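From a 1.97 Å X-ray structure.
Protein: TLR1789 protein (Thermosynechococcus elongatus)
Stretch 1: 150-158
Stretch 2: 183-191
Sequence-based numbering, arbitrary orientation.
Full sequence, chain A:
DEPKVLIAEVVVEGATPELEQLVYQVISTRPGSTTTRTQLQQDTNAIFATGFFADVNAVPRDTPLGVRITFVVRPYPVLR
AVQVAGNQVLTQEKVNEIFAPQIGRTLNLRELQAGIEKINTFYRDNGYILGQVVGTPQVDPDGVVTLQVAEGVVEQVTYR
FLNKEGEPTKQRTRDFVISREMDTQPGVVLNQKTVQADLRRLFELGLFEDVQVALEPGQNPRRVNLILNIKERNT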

ATOM      1  N   ALA A 150       1.804   8.565  -0.138  1.00 17.81           N
ATOM      2  CA  ALA A 150       1.910   9.757   0.702  1.00 19.69           C
ATOM      3  C   ALA A 150       3.219   9.571   1.413  1.00 19.87           C
ATOM      4  O   ALA A 150       3.322   8.724   2.293  1.00 20.76           O
ATOM      5  N   GLU A 151       4.200  10.374   1.034  1.00 18.83           N
ATOM      6  CA  GLU A 151       5.559  10.170   1.462  1.00 19.03           C
ATOM      7  C   GLU A 151       5.833  10.846   2.805  1.00 19.60           C
ATOM      8  O   GLU A 151       6.786  10.476   3.464  1.00 18.96           O
ATOM      9  N   GLY A 152       4.999  11.808   3.201  1.00 18.63           N
ATOM     10  CA  GLY A 152       5.214  12.546   4.471  1.00 20.20           C
ATOM     11  C   GLY A 152       5.845  13.918   4.210  1.00 21.50           C
ATOM     12  O   GLY A 152       6.816  14.307   4.845  1.00 22.71           O
ATOM     13  N   VAL A 153       5.340  14.634   3.215  1.00 21.92           N
ATOM     14  CA  VAL A 153       5.817  16.007   2.881  1.00 21.33           C
ATOM     15  C   VAL A 153       5.484  16.988   4.040  1.00 19.99           C
ATOM     16  O   VAL A 153       4.378  16.962   4.628  1.00 18.35           O
ATOM     17  N   VAL A 154       6.509  17.783   4.382  1.00 21.47           N
ATOM     18  CA  VAL A 154       6.441  18.856   5.380  1.00 20.89           C
ATOM     19  C   VAL A 154       5.858  20.106   4.695  1.00 23.09           C
ATOM     20  O   VAL A 154       6.474  20.715   3.815  1.00 24.75           O
ATOM     21  N   GLU A 155       4.630  20.411   5.058  1.00 23.97           N
ATOM     22  CA  GLU A 155       3.903  21.594   4.594  1.00 26.05           C
ATOM     23  C   GLU A 155       4.436  22.834   5.371  1.00 25.18           C
ATOM     24  O   GLU A 155       4.882  23.821   4.767  1.00 23.36           O
ATOM     25  N   GLN A 156       4.436  22.780   6.712  1.00 24.72           N
ATOM     26  CA  GLN A 156       5.074  23.837   7.487  1.00 25.76           C
ATOM     27  C   GLN A 156       5.807  23.339   8.697  1.00 24.29           C
ATOM     28  O   GLN A 156       5.709  22.165   9.099  1.00 22.59           O
ATOM     29  N   VAL A 157       6.576  24.239   9.264  1.00 22.82           N
ATOM     30  CA  VAL A 157       7.210  23.936  10.546  1.00 23.01           C
ATOM     31  C   VAL A 157       6.854  25.089  11.468  1.00 23.54           C
ATOM     32  O   VAL A 157       7.127  26.249  11.134  1.00 22.44           O
ATOM     33  N   THR A 158       6.309  24.732  12.652  1.00 22.20           N
ATOM     34  CA  THR A 158       5.681  25.665  13.597  1.00 22.29           C
ATOM     35  C   THR A 158       6.444  25.540  14.896  1.00 20.91           C
ATOM     36  O   THR A 158       6.575  24.413  15.403  1.00 19.89           O
ATOM     37  N   ASP A 183      17.731  21.096   8.733  1.00 27.44           N
ATOM     38  CA  ASP A 183      17.471  20.601   7.353  1.00 28.68           C
ATOM     39  C   ASP A 183      16.005  20.249   7.074  1.00 28.18           C
ATOM     40  O   ASP A 183      15.576  20.239   5.905  1.00 27.76           O
ATOM     41  N   THR A 184      15.266  19.856   8.106  1.00 28.01           N
ATOM     42  CA  THR A 184      13.812  19.682   7.960  1.00 27.55           C
ATOM     43  C   THR A 184      13.164  21.060   7.753  1.00 28.63           C
ATOM     44  O   THR A 184      13.184  21.879   8.671  1.00 28.58           O
ATOM     45  N   GLN A 185      12.652  21.338   6.536  1.00 29.62           N
ATOM     46  CA  GLN A 185      12.113  22.675   6.140  1.00 30.32           C
ATOM     47  C   GLN A 185      10.828  22.417   5.331  1.00 29.87           C
ATOM     48  O   GLN A 185      10.638  21.324   4.866  1.00 29.93           O
ATOM     49  N   PRO A 186       9.924  23.401   5.210  1.00 29.70           N
ATOM     50  CA  PRO A 186       8.784  23.144   4.308  1.00 28.88           C
ATOM     51  C   PRO A 186       9.192  22.636   2.915  1.00 28.32           C
ATOM     52  O   PRO A 186      10.234  23.062   2.382  1.00 27.50           O
ATOM     53  N   GLY A 187       8.411  21.669   2.391  1.00 27.72           N
ATOM     54  CA  GLY A 187       8.713  20.986   1.140  1.00 27.44           C
ATOM     55  C   GLY A 187       9.596  19.748   1.172  1.00 27.32           C
ATOM     56  O   GLY A 187       9.683  19.062   0.162  1.00 27.84           O
ATOM     57  N   VAL A 188      10.296  19.436   2.280  1.00 26.81           N
ATOM     58  CA  VAL A 188      11.119  18.214   2.296  1.00 24.61           C
ATOM     59  C   VAL A 188      10.161  17.101   2.736  1.00 24.77           C
ATOM     60  O   VAL A 188       9.090  17.391   3.302  1.00 23.10           O
ATOM     61  N   VAL A 189      10.518  15.847   2.448  1.00 22.42           N
ATOM     62  CA  VAL A 189       9.799  14.699   2.960  1.00 21.74           C
ATOM     63  C   VAL A 189      10.429  14.377   4.340  1.00 22.39           C
ATOM     64  O   VAL A 189      11.625  14.180   4.461  1.00 22.81           O
ATOM     65  N   LEU A 190       9.604  14.332   5.355  1.00 23.51           N
ATOM     66  CA  LEU A 190      10.060  14.053   6.742  1.00 24.46           C
ATOM     67  C   LEU A 190      10.946  12.794   6.852  1.00 26.10           C
ATOM     68  O   LEU A 190      10.563  11.681   6.417  1.00 24.82           O
ATOM     69  N   ASN A 191      12.143  12.956   7.438  1.00 25.62           N
ATOM     70  CA  ASN A 191      13.029  11.826   7.596  1.00 25.55           C
ATOM     71  C   ASN A 191      13.534  11.794   9.020  1.00 27.29           C
ATOM     72  O   ASN A 191      14.006  12.786   9.512  1.00 25.01           O
TER

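The two stretches are held together first by their backbones, and the side chains fill the spaces this leaves. Leu190 N donates to Gly152 O at 2.8 Å, Val154 N donates to Val188 O at 2.8 Å, and Gly187 N donates to Val154 O at 2.6 Å. The first two of these bonds frame a single beta bridge between Val153 and Val189, whose CA atoms lie 4.2 Å apart. Along this seam the side chains that meet are mostly valines, with Pro186 and Leu190 among them.

Val154 is the main bump. Its CA-to-CB bond points toward the second stretch, and with chi1 at t its two methyls spread over a hollow made by the curving chain of stretch 2. CG2 meets three neighbours there: Leu190 CB at 4.0 Å from Val154 CG2, Val188 CG2 at 4.1 Å from Val154 CG2, and Thr184 CG2 at 4.2 Å from Val154 CG2. The backbone adds to the wall, with Gln185 O 3.8 Å from Val154 CB. Valine is short enough to enter this shallow pocket and branched enough to touch several sides of it. Val188 takes part even though its CA-to-CB bond points away: its m rotamer brings CG2 back to Val154. Thr184, also m, offers its methyl to the pocket while its OG1 is hydrogen-bonded elsewhere in the structure.

Val157 points toward stretch 2 as well and is again t. Its CG2 lies 4.0 Å from Pro186 CD and 4.2 Å from Thr184 O, a carbonyl that is buried by the contact and has no polar partner in the model. Pro186 fits its ring against stretch 1: Pro186 CB approaches Glu155 O to 3.3 Å, and Pro186 CG lies 4.0 Å from Gln156 CA. The side chains of Glu155 and Gln156 start away from the contact, which leaves their backbone accessible to the ring. Proline also suits the type II turn from Gln185 to Val188, as its phi of -50° fits the second position, while Gly187 takes the third with a positive phi of 88°, where a side chain would jam against the preceding carbonyl.

At the other end, Val189, with chi1 at t, sets one methyl over the Glu151 backbone, Val189 CG1 lying 3.2 Å from Glu151 O. Its other methyl, CG2, reaches 3.6 Å from Glu151 OE1 and a looser 4.5 Å from Val153 CG2. Glu151 (chi1 m, chi2 t) thus lays its side chain beside an apolar neighbour while both carboxylate oxygens find hydrogen bonds elsewhere. Gly152, at phi 101°, has a backbone shape that by itself calls for glycine. Leu190 (chi1 t, chi2 p) brings its CB to Val154.

One water completes the polar contacts, donating to Glu151 O at 2.9 Å from its own O and to Leu190 O at 2.7 Å from that same atom. It thereby links two carbonyls that could not hydrogen-bond to each other.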

ATOM      1  CB  ALA A 150       0.809   9.787   1.682  1.00 19.40           C
ATOM      2  CB  GLU A 151       6.473  10.777   0.422  1.00 17.89           C
ATOM      3  CG  GLU A 151       6.296  10.073  -0.937  1.00 21.51           C
ATOM      4  CD  GLU A 151       7.488  10.280  -1.818  1.00 25.29           C
ATOM      5  OE1 GLU A 151       8.193  11.296  -1.640  1.00 27.66           O
ATOM      6  OE2 GLU A 151       7.738   9.424  -2.660  1.00 24.18           O
ATOM      7  CB  VAL A 153       5.211  16.524   1.502  1.00 21.75           C
ATOM      8  CG1 VAL A 153       5.696  18.005   1.152  1.00 20.75           C
ATOM      9  CG2 VAL A 153       5.590  15.600   0.362  1.00 20.40           C
ATOM     10  CB  VAL A 154       7.813  19.113   6.067  1.00 21.44           C
ATOM     11  CG1 VAL A 154       7.688  20.287   7.028  1.00 18.46           C
ATOM     12  CG2 VAL A 154       8.233  17.859   6.914  1.00 15.14           C
ATOM     13  CB  GLU A 155       2.407  21.363   4.827  1.00 25.56           C
ATOM     14  CG  GLU A 155       1.517  22.002   3.800  1.00 32.70           C
ATOM     15  CD  GLU A 155       0.026  21.749   4.085  1.00 36.27           C
ATOM     16  OE1 GLU A 155      -0.543  20.826   3.429  1.00 31.49           O
ATOM     17  OE2 GLU A 155      -0.550  22.474   4.961  1.00 36.42           O
ATOM     18  CB  GLN A 156       4.112  24.969   7.933  1.00 28.65           C
ATOM     19  CG  GLN A 156       2.718  24.495   8.262  1.00 34.42           C
ATOM     20  CD  GLN A 156       1.746  25.655   8.553  1.00 41.83           C
ATOM     21  OE1 GLN A 156       2.111  26.826   8.491  1.00 45.78           O
ATOM     22  NE2 GLN A 156       0.511  25.314   8.879  1.00 44.16           N
ATOM     23  CB  VAL A 157       8.759  23.808  10.441  1.00 22.88           C
ATOM     24  CG1 VAL A 157       9.418  23.520  11.835  1.00 25.04           C
ATOM     25  CG2 VAL A 157       9.121  22.753   9.422  1.00 24.85           C
ATOM     26  CB  THR A 158       4.198  25.211  13.929  1.00 23.33           C
ATOM     27  OG1 THR A 158       3.477  24.969  12.696  1.00 25.89           O
ATOM     28  CG2 THR A 158       3.427  26.246  14.895  1.00 20.25           C
ATOM     29  CB  ASP A 183      18.279  19.339   7.060  1.00 29.01           C
ATOM     30  CG  ASP A 183      19.770  19.586   6.966  1.00 34.07           C
ATOM     31  OD1 ASP A 183      20.204  20.721   6.590  1.00 34.71           O
ATOM     32  OD2 ASP A 183      20.506  18.601   7.238  1.00 35.61           O
ATOM     33  CB  THR A 184      13.234  19.021   9.220  1.00 28.74           C
ATOM     34  OG1 THR A 184      13.946  17.803   9.468  1.00 25.62           O
ATOM     35  CG2 THR A 184      11.735  18.674   9.050  1.00 26.90           C
ATOM     36  CB  GLN A 185      13.130  23.491   5.300  1.00 29.91           C
ATOM     37  CG  GLN A 185      14.424  23.801   6.063  1.00 33.33           C
ATOM     38  CD  GLN A 185      14.283  24.915   7.114  1.00 38.41           C
ATOM     39  OE1 GLN A 185      13.296  25.634   7.121  1.00 41.40           O
ATOM     40  NE2 GLN A 185      15.298  25.075   7.981  1.00 38.16           N
ATOM     41  CB  PRO A 186       8.054  24.480   4.233  1.00 28.30           C
ATOM     42  CG  PRO A 186       8.325  25.097   5.558  1.00 30.17           C
ATOM     43  CD  PRO A 186       9.748  24.635   6.005  1.00 29.10           C
ATOM     44  CB  VAL A 188      12.299  18.273   3.293  1.00 27.70           C
ATOM     45  CG1 VAL A 188      13.143  19.521   3.035  1.00 28.65           C
ATOM     46  CG2 VAL A 188      11.762  18.272   4.772  1.00 25.05           C
ATOM     47  CB  VAL A 189      10.040  13.449   2.064  1.00 20.81           C
ATOM     48  CG1 VAL A 189       9.315  12.272   2.599  1.00 19.84           C
ATOM     49  CG2 VAL A 189       9.669  13.729   0.610  1.00 19.40           C
ATOM     50  CB  LEU A 190       8.813  13.966   7.661  1.00 24.72           C
ATOM     51  CG  LEU A 190       9.078  13.847   9.176  1.00 27.09           C
ATOM     52  CD1 LEU A 190       9.647  15.186   9.612  1.00 28.18           C
ATOM     53  CD2 LEU A 190       7.777  13.611   9.916  1.00 27.03           C
ATOM     54  CB  ASN A 191      14.207  11.951   6.672  1.00 25.70           C
ATOM     55  CG  ASN A 191      15.056  10.728   6.681  1.00 27.42           C
ATOM     56  OD1 ASN A 191      15.652  10.365   7.698  1.00 25.96           O
ATOM     57  ND2 ASN A 191      15.094  10.053   5.548  1.00 27.60           N
TER
HETATM   58  O   HOH W   1       8.331  10.236   5.880  1.00 24.57           O